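Local coordinates for arginine 3rd transport system periplasmic binding protein (Legionella pneumophila subsp. pneumophila str. Philadelphia 1, PDB 3KZG) that probably binds arginine in the periplasm as the solute-binding component of a transport system, at residues 51-56 and 115-120; 119-124 and 156-161. One frame throughout, in Å; residues are numbered along the deposited sequence.

Contact 1: residues 51-56 and 115-120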
ATOM      1  N   ILE A  51      37.880   0.280  15.381  1.00 27.03           N
ATOM      2  CA  ILE A  51      37.297  -0.473  16.470  1.00 26.75           C
ATOM      3  C   ILE A  51      36.277   0.540  16.994  1.00 26.00           C
ATOM      4  O   ILE A  51      36.604   1.715  17.159  1.00 25.03           O
ATOM      5  CB  ILE A  51      38.342  -0.785  17.554  1.00 27.52           C
ATOM      6  CG1 ILE A  51      39.366  -1.781  17.010  1.00 28.56           C
ATOM      7  CG2 ILE A  51      37.664  -1.344  18.794  1.00 26.25           C
ATOM      8  CD1 ILE A  51      40.426  -2.167  18.014  1.00 29.35           C
ATOM      9  N   PHE A  52      35.049   0.090  17.234  1.00 24.60           N
ATOM     10  CA  PHE A  52      33.970   0.967  17.695  1.00 23.84           C
ATOM     11  C   PHE A  52      34.380   2.188  18.532  1.00 25.08           C
ATOM     12  O   PHE A  52      34.099   3.330  18.155  1.00 23.86           O
ATOM     13  CB  PHE A  52      32.925   0.161  18.476  1.00 22.48           C
ATOM     14  CG  PHE A  52      31.688   0.951  18.822  1.00 21.18           C
ATOM     15  CD1 PHE A  52      30.747   1.259  17.841  1.00 22.55           C
ATOM     16  CD2 PHE A  52      31.490   1.430  20.112  1.00 21.61           C
ATOM     17  CE1 PHE A  52      29.627   2.038  18.138  1.00 21.04           C
ATOM     18  CE2 PHE A  52      30.376   2.212  20.425  1.00 22.05           C
ATOM     19  CZ  PHE A  52      29.441   2.517  19.432  1.00 23.18           C
ATOM     20  N   ASP A  53      35.033   1.950  19.667  1.00 25.57           N
ATOM     21  CA  ASP A  53      35.438   3.040  20.552  1.00 27.76           C
ATOM     22  C   ASP A  53      36.361   4.092  19.921  1.00 27.06           C
ATOM     23  O   ASP A  53      36.394   5.234  20.375  1.00 26.35           O
ATOM     24  CB  ASP A  53      36.107   2.476  21.805  1.00 31.99           C
ATOM     25  CG  ASP A  53      36.088   3.458  22.958  1.00 35.39           C
ATOM     26  OD1 ASP A  53      36.894   3.295  23.898  1.00 37.62           O
ATOM     27  OD2 ASP A  53      35.254   4.388  22.922  1.00 37.21           O
ATOM     28  N   ASP A  54      37.107   3.717  18.886  1.00 25.16           N
ATOM     29  CA  ASP A  54      38.007   4.668  18.244  1.00 26.17           C
ATOM     30  C   ASP A  54      37.296   5.599  17.264  1.00 25.95           C
ATOM     31  O   ASP A  54      37.879   6.585  16.808  1.00 26.51           O
ATOM     32  CB  ASP A  54      39.141   3.943  17.505  1.00 25.67           C
ATOM     33  CG  ASP A  54      40.148   3.297  18.450  1.00 27.29           C
ATOM     34  OD1 ASP A  54      40.296   3.772  19.597  1.00 27.55           O
ATOM     35  OD2 ASP A  54      40.804   2.320  18.032  1.00 28.33           O
ATOM     36  N   LEU A  55      36.042   5.292  16.945  1.00 24.59           N
ATOM     37  CA  LEU A  55      35.271   6.098  16.003  1.00 23.49           C
ATOM     38  C   LEU A  55      35.110   7.545  16.449  1.00 23.79           C
ATOM     39  O   LEU A  55      35.166   8.466  15.632  1.00 22.45           O
ATOM     40  CB  LEU A  55      33.888   5.473  15.777  1.00 23.19           C
ATOM     41  CG  LEU A  55      33.837   4.209  14.912  1.00 22.29           C
ATOM     42  CD1 LEU A  55      32.430   3.630  14.926  1.00 20.87           C
ATOM     43  CD2 LEU A  55      34.277   4.548  13.483  1.00 19.56           C
ATOM     44  N   PHE A  56      34.907   7.737  17.747  1.00 24.95           N
ATOM     45  CA  PHE A  56      34.725   9.066  18.310  1.00 27.02           C
ATOM     46  C   PHE A  56      35.934   9.980  18.067  1.00 28.75           C
ATOM     47  O   PHE A  56      35.786  11.085  17.538  1.00 28.10           O
ATOM     48  CB  PHE A  56      34.411   8.939  19.800  1.00 26.63           C
ATOM     49  CG  PHE A  56      33.211   8.068  20.085  1.00 28.85           C
ATOM     50  CD1 PHE A  56      31.928   8.514  19.792  1.00 28.16           C
ATOM     51  CD2 PHE A  56      33.370   6.780  20.596  1.00 27.50           C
ATOM     52  CE1 PHE A  56      30.819   7.696  19.996  1.00 27.28           C
ATOM     53  CE2 PHE A  56      32.266   5.953  20.805  1.00 27.69           C
ATOM     54  CZ  PHE A  56      30.990   6.412  20.503  1.00 27.95           C
ATOM     55  N   VAL A 115      29.623  -5.718  27.981  1.00 19.07           N
ATOM     56  CA  VAL A 115      29.143  -4.579  27.208  1.00 19.41           C
ATOM     57  C   VAL A 115      30.224  -4.099  26.242  1.00 19.05           C
ATOM     58  O   VAL A 115      31.414  -4.239  26.521  1.00 19.57           O
ATOM     59  CB  VAL A 115      28.725  -3.418  28.152  1.00 21.61           C
ATOM     60  CG1 VAL A 115      28.742  -2.102  27.413  1.00 22.35           C
ATOM     61  CG2 VAL A 115      27.329  -3.686  28.715  1.00 19.83           C
ATOM     62  N   ARG A 116      29.807  -3.543  25.108  1.00 17.89           N
ATOM     63  CA  ARG A 116      30.741  -3.041  24.103  1.00 17.12           C
ATOM     64  C   ARG A 116      31.216  -1.648  24.518  1.00 18.95           C
ATOM     65  O   ARG A 116      30.418  -0.714  24.617  1.00 18.76           O
ATOM     66  CB  ARG A 116      30.053  -2.963  22.738  1.00 17.62           C
ATOM     67  CG  ARG A 116      30.979  -2.696  21.554  1.00 18.23           C
ATOM     68  CD  ARG A 116      30.165  -2.450  20.291  1.00 17.91           C
ATOM     69  NE  ARG A 116      30.969  -2.513  19.075  1.00 16.72           N
ATOM     70  CZ  ARG A 116      30.509  -2.249  17.857  1.00 17.01           C
ATOM     71  NH1 ARG A 116      29.240  -1.891  17.683  1.00 19.44           N
ATOM     72  NH2 ARG A 116      31.311  -2.363  16.806  1.00 17.59           N
ATOM     73  N   LYS A 117      32.516  -1.511  24.757  1.00 18.45           N
ATOM     74  CA  LYS A 117      33.089  -0.232  25.173  1.00 18.52           C
ATOM     75  C   LYS A 117      32.747   0.897  24.199  1.00 16.97           C
ATOM     76  O   LYS A 117      32.963   0.774  23.001  1.00 16.67           O
ATOM     77  CB  LYS A 117      34.612  -0.350  25.302  1.00 20.00           C
ATOM     78  CG  LYS A 117      35.275   0.922  25.827  1.00 24.04           C
ATOM     79  CD  LYS A 117      36.787   0.785  25.935  1.00 26.51           C
ATOM     80  CE  LYS A 117      37.398   2.036  26.556  1.00 29.66           C
ATOM     81  NZ  LYS A 117      38.884   1.957  26.679  1.00 31.58           N
ATOM     82  N   GLY A 118      32.227   2.002  24.730  1.00 17.37           N
ATOM     83  CA  GLY A 118      31.867   3.131  23.886  1.00 18.40           C
ATOM     84  C   GLY A 118      30.364   3.322  23.744  1.00 20.59           C
ATOM     85  O   GLY A 118      29.909   4.390  23.339  1.00 19.16           O
ATOM     86  N   THR A 119      29.589   2.287  24.069  1.00 20.96           N
ATOM     87  CA  THR A 119      28.133   2.371  23.980  1.00 20.63           C
ATOM     88  C   THR A 119      27.562   2.830  25.314  1.00 20.00           C
ATOM     89  O   THR A 119      28.266   2.871  26.321  1.00 20.82           O
ATOM     90  CB  THR A 119      27.481   1.000  23.654  1.00 21.98           C
ATOM     91  OG1 THR A 119      27.689   0.097  24.749  1.00 22.70           O
ATOM     92  CG2 THR A 119      28.059   0.413  22.386  1.00 22.37           C
ATOM     93  N   PRO A 120      26.271   3.189  25.336  1.00 19.58           N
ATOM     94  CA  PRO A 120      25.640   3.636  26.578  1.00 18.52           C
ATOM     95  C   PRO A 120      25.097   2.446  27.366  1.00 17.74           C
ATOM     96  O   PRO A 120      24.371   2.618  28.346  1.00 17.12           O
ATOM     97  CB  PRO A 120      24.534   4.552  26.078  1.00 20.12           C
ATOM     98  CG  PRO A 120      24.075   3.835  24.846  1.00 20.47           C
ATOM     99  CD  PRO A 120      25.384   3.427  24.182  1.00 20.38           C
TER
HETATM  100  O   HOH W   1      34.405  -2.894  16.251  1.00  7.20           O
HETATM  101  O   HOH W   2      34.803  -0.457  21.420  1.00 16.56           O
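Phe52 and Arg116 meet with ring and guanidinium planes only 25° apart but displaced, so that Phe52 CB lies over the guanidinium face; the two side chains cross at about a right angle. The Arg116 chain, extended from CG to NE (chi2 -172°), carries the guanidinium to the base of the phenylalanine, with Arg116 NE 3.4 Å from Phe52 CB and Arg116 CZ 3.5 Å from Phe52 CD1, while Arg116 CD lies over one ring face. The ring edge receives Lys117 O, 3.3 Å from Phe52 CD2, and the carbonyl carbon of Gly118. Thr119 CG2 comes obliquely to Phe52 CE2, at 3.5 Å. A second aromatic, Phe56, brings CZ to within 3.6 Å of Gly118 O.

Around the Phe52 ring the polar links are a long salt bridge and two water bridges. Asp53 OD1 rests against the extended Lys117 chain, 3.0 Å from Lys117 CE, and its salt bridge to Lys117 NZ is long at 3.7 Å. One water accepts from both Phe52 N and Arg116 NH2; another accepts from Asp53 N and donates to Lys117 O.

A type II turn from Arg116 to Thr119 sets the loop. Gly118 sits at phi 108°, a backbone conformation suited to glycine, and its CA is 4.9 Å from Asp53 CA. Arg116 O grips the turn by accepting from both Thr119 N and Thr119 OG1.

Farther out, Arg77 bonds to Gly118 O and makes a cation-pi contact with Phe56. The pairing brings the turn between strand 44-50 and helix 55-60 against the loop leaving strand 112-116, while Arg116 reaches Ser10 and Asn13 of strand 4-13.

Contact 2: residues 119-124 and 156-161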
ATOM      1  N   THR A 119      29.589   2.287  24.069  1.00 20.96           N
ATOM      2  CA  THR A 119      28.133   2.371  23.980  1.00 20.63           C
ATOM      3  C   THR A 119      27.562   2.830  25.314  1.00 20.00           C
ATOM      4  O   THR A 119      28.266   2.871  26.321  1.00 20.82           O
ATOM      5  CB  THR A 119      27.481   1.000  23.654  1.00 21.98           C
ATOM      6  OG1 THR A 119      27.689   0.097  24.749  1.00 22.70           O
ATOM      7  CG2 THR A 119      28.059   0.413  22.386  1.00 22.37           C
ATOM      8  N   PRO A 120      26.271   3.189  25.336  1.00 19.58           N
ATOM      9  CA  PRO A 120      25.640   3.636  26.578  1.00 18.52           C
ATOM     10  C   PRO A 120      25.097   2.446  27.366  1.00 17.74           C
ATOM     11  O   PRO A 120      24.371   2.618  28.346  1.00 17.12           O
ATOM     12  CB  PRO A 120      24.534   4.552  26.078  1.00 20.12           C
ATOM     13  CG  PRO A 120      24.075   3.835  24.846  1.00 20.47           C
ATOM     14  CD  PRO A 120      25.384   3.427  24.182  1.00 20.38           C
ATOM     15  N   TYR A 121      25.470   1.239  26.946  1.00 17.89           N
ATOM     16  CA  TYR A 121      24.982   0.028  27.595  1.00 17.94           C
ATOM     17  C   TYR A 121      25.460  -0.214  29.028  1.00 18.86           C
ATOM     18  O   TYR A 121      24.715  -0.753  29.853  1.00 18.82           O
ATOM     19  CB  TYR A 121      25.268  -1.184  26.705  1.00 19.91           C
ATOM     20  CG  TYR A 121      24.539  -1.109  25.373  1.00 20.74           C
ATOM     21  CD1 TYR A 121      23.248  -0.571  25.295  1.00 20.86           C
ATOM     22  CD2 TYR A 121      25.120  -1.591  24.200  1.00 20.41           C
ATOM     23  CE1 TYR A 121      22.558  -0.516  24.089  1.00 20.87           C
ATOM     24  CE2 TYR A 121      24.434  -1.541  22.984  1.00 20.93           C
ATOM     25  CZ  TYR A 121      23.153  -1.002  22.940  1.00 19.30           C
ATOM     26  OH  TYR A 121      22.466  -0.941  21.754  1.00 21.87           O
ATOM     27  N   ALA A 122      26.689   0.185  29.335  1.00 18.30           N
ATOM     28  CA  ALA A 122      27.191   0.019  30.690  1.00 20.81           C
ATOM     29  C   ALA A 122      26.286   0.840  31.601  1.00 22.44           C
ATOM     30  O   ALA A 122      25.868   0.389  32.672  1.00 22.46           O
ATOM     31  CB  ALA A 122      28.625   0.531  30.790  1.00 21.27           C
ATOM     32  N   ARG A 123      25.987   2.057  31.162  1.00 23.28           N
ATOM     33  CA  ARG A 123      25.134   2.954  31.926  1.00 23.59           C
ATOM     34  C   ARG A 123      23.729   2.380  32.087  1.00 21.53           C
ATOM     35  O   ARG A 123      23.117   2.509  33.146  1.00 22.40           O
ATOM     36  CB  ARG A 123      25.072   4.321  31.238  1.00 28.06           C
ATOM     37  CG  ARG A 123      24.267   5.361  31.997  1.00 34.41           C
ATOM     38  CD  ARG A 123      24.354   6.720  31.317  1.00 40.11           C
ATOM     39  NE  ARG A 123      25.719   7.239  31.303  1.00 45.34           N
ATOM     40  CZ  ARG A 123      26.412   7.567  32.392  1.00 48.05           C
ATOM     41  NH1 ARG A 123      25.871   7.432  33.598  1.00 48.91           N
ATOM     42  NH2 ARG A 123      27.648   8.034  32.276  1.00 49.07           N
ATOM     43  N   GLN A 124      23.222   1.732  31.042  1.00 20.85           N
ATOM     44  CA  GLN A 124      21.887   1.145  31.099  1.00 20.62           C
ATOM     45  C   GLN A 124      21.837   0.025  32.132  1.00 21.19           C
ATOM     46  O   GLN A 124      20.897  -0.070  32.921  1.00 20.07           O
ATOM     47  CB  GLN A 124      21.486   0.582  29.738  1.00 21.89           C
ATOM     48  CG  GLN A 124      20.020   0.193  29.668  1.00 23.35           C
ATOM     49  CD  GLN A 124      19.702  -0.698  28.491  1.00 23.43           C
ATOM     50  OE1 GLN A 124      20.112  -0.429  27.363  1.00 23.99           O
ATOM     51  NE2 GLN A 124      18.958  -1.768  28.746  1.00 26.45           N
ATOM     52  N   LEU A 156      24.754  -7.359  27.065  1.00 19.19           N
ATOM     53  CA  LEU A 156      23.719  -6.416  26.656  1.00 18.23           C
ATOM     54  C   LEU A 156      24.291  -5.751  25.411  1.00 17.72           C
ATOM     55  O   LEU A 156      25.326  -5.087  25.477  1.00 17.53           O
ATOM     56  CB  LEU A 156      23.459  -5.370  27.756  1.00 18.08           C
ATOM     57  CG  LEU A 156      22.399  -4.304  27.432  1.00 19.75           C
ATOM     58  CD1 LEU A 156      21.082  -4.975  27.059  1.00 17.43           C
ATOM     59  CD2 LEU A 156      22.202  -3.387  28.630  1.00 18.41           C
HETATM   60  N   MSE A 157      23.629  -5.967  24.275  1.00 19.42           N
HETATM   61  CA  MSE A 157      24.056  -5.421  22.990  1.00 20.43           C
HETATM   62  C   MSE A 157      22.853  -4.942  22.181  1.00 18.66           C
HETATM   63  O   MSE A 157      21.725  -4.976  22.666  1.00 19.48           O
HETATM   64  CB  MSE A 157      24.822  -6.494  22.198  1.00 24.49           C
HETATM   65  CG  MSE A 157      24.017  -7.752  21.858  1.00 30.64           C
HETATM   66 SE   MSE A 157      25.052  -9.164  20.981  1.00 41.37          SE
HETATM   67  CE  MSE A 157      26.179  -9.700  22.489  1.00 34.82           C
ATOM     68  N   ASP A 158      23.101  -4.486  20.958  1.00 17.38           N
ATOM     69  CA  ASP A 158      22.027  -4.022  20.086  1.00 16.32           C
ATOM     70  C   ASP A 158      21.033  -5.170  19.862  1.00 17.09           C
ATOM     71  O   ASP A 158      21.433  -6.331  19.711  1.00 18.90           O
ATOM     72  CB  ASP A 158      22.582  -3.568  18.729  1.00 16.60           C
ATOM     73  CG  ASP A 158      23.650  -2.483  18.852  1.00 19.20           C
ATOM     74  OD1 ASP A 158      23.380  -1.429  19.463  1.00 19.31           O
ATOM     75  OD2 ASP A 158      24.763  -2.683  18.321  1.00 19.65           O
ATOM     76  N   TYR A 159      19.747  -4.841  19.839  1.00 15.57           N
ATOM     77  CA  TYR A 159      18.696  -5.829  19.627  1.00 14.72           C
ATOM     78  C   TYR A 159      18.863  -6.624  18.324  1.00 14.89           C
ATOM     79  O   TYR A 159      18.809  -7.857  18.343  1.00 13.92           O
ATOM     80  CB  TYR A 159      17.324  -5.147  19.644  1.00 18.26           C
ATOM     81  CG  TYR A 159      16.187  -6.066  19.250  1.00 20.58           C
ATOM     82  CD1 TYR A 159      15.834  -7.151  20.053  1.00 21.19           C
ATOM     83  CD2 TYR A 159      15.492  -5.873  18.056  1.00 20.14           C
ATOM     84  CE1 TYR A 159      14.820  -8.029  19.679  1.00 24.25           C
ATOM     85  CE2 TYR A 159      14.473  -6.746  17.668  1.00 23.42           C
ATOM     86  CZ  TYR A 159      14.145  -7.821  18.484  1.00 24.42           C
ATOM     87  OH  TYR A 159      13.157  -8.698  18.107  1.00 26.42           O
ATOM     88  N   GLU A 160      19.065  -5.933  17.200  1.00 13.61           N
ATOM     89  CA  GLU A 160      19.227  -6.628  15.922  1.00 15.24           C
ATOM     90  C   GLU A 160      20.522  -7.440  15.878  1.00 15.54           C
ATOM     91  O   GLU A 160      20.623  -8.409  15.120  1.00 14.82           O
ATOM     92  CB  GLU A 160      19.213  -5.653  14.738  1.00 15.72           C
ATOM     93  CG  GLU A 160      17.875  -4.979  14.446  1.00 18.23           C
ATOM     94  CD  GLU A 160      16.726  -5.955  14.262  1.00 19.80           C
ATOM     95  OE1 GLU A 160      16.970  -7.115  13.875  1.00 21.94           O
ATOM     96  OE2 GLU A 160      15.569  -5.553  14.497  1.00 20.99           O
ATOM     97  N   ALA A 161      21.514  -7.036  16.667  1.00 15.53           N
ATOM     98  CA  ALA A 161      22.782  -7.762  16.721  1.00 16.89           C
ATOM     99  C   ALA A 161      22.557  -9.048  17.509  1.00 16.98           C
ATOM    100  O   ALA A 161      23.096 -10.099  17.168  1.00 17.60           O
ATOM    101  CB  ALA A 161      23.862  -6.914  17.405  1.00 14.80           C
TER
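The Tyr121 ring reaches Asp158 through its edge: Asp158 OD1 lies near the ring plane and accepts a short 2.5 Å hydrogen bond from Tyr121 OH. The carboxylate is turned 66° from the ring, and the hydroxyl meets Asp158 OD1 from above the carboxylate plane, 35° out of it. Along the CD2-CE2 side of the ring, the strand backbone comes in obliquely, with Leu156 O 3.7 Å from Tyr121 CD2 and Met157 C 3.8 Å from Tyr121 CE2.

Leu156 CD2 meets the Gln124 amide, 3.6 Å from Gln124 NE2, the two side chains crossing at about a right angle, and also approaches Tyr121 CB at 4.2 Å. Gln124 CG is anti to its backbone N (chi1 -169°), and the chain stays extended toward the leucine; its OE1 is held by Ser92 of strand 91-97. Asp158 OD2 bonds to Asn13 ND2, so the two carboxylate oxygens have partners in different parts of the chain.

Pro120 occupies the N-cap position of the helix, whose first turn is closed by Gln124 N bonding to Pro120 O. Here helix 121-127, the connection of a beta-alpha-beta unit between strands 112-116 and 133-137, packs over strand 154-158, as in the alpha/beta lobes of periplasmic solute-binding proteins.

In the fold
Contact 2 is the more deeply placed of the two: four of its five touching residues are buried, against three of seven in contact 1. They share Thr119 and Pro120. Strand 112-116 lies beside strand 154-158 in one sheet, and Val115 CG1 of the former packs on Tyr121 CB of the following helix, 3.7 Å away. Contact 2 works within this sheet and its helix, through one direct side-chain hydrogen bond and apolar packing. Contact 1 instead ties the sheet to the part containing helix 55-60, using water bridges, a long ion pair and aromatic packing. This division is consistent with the two-lobed family fold, contact 1 bridging the lobes and contact 2 lying inside one.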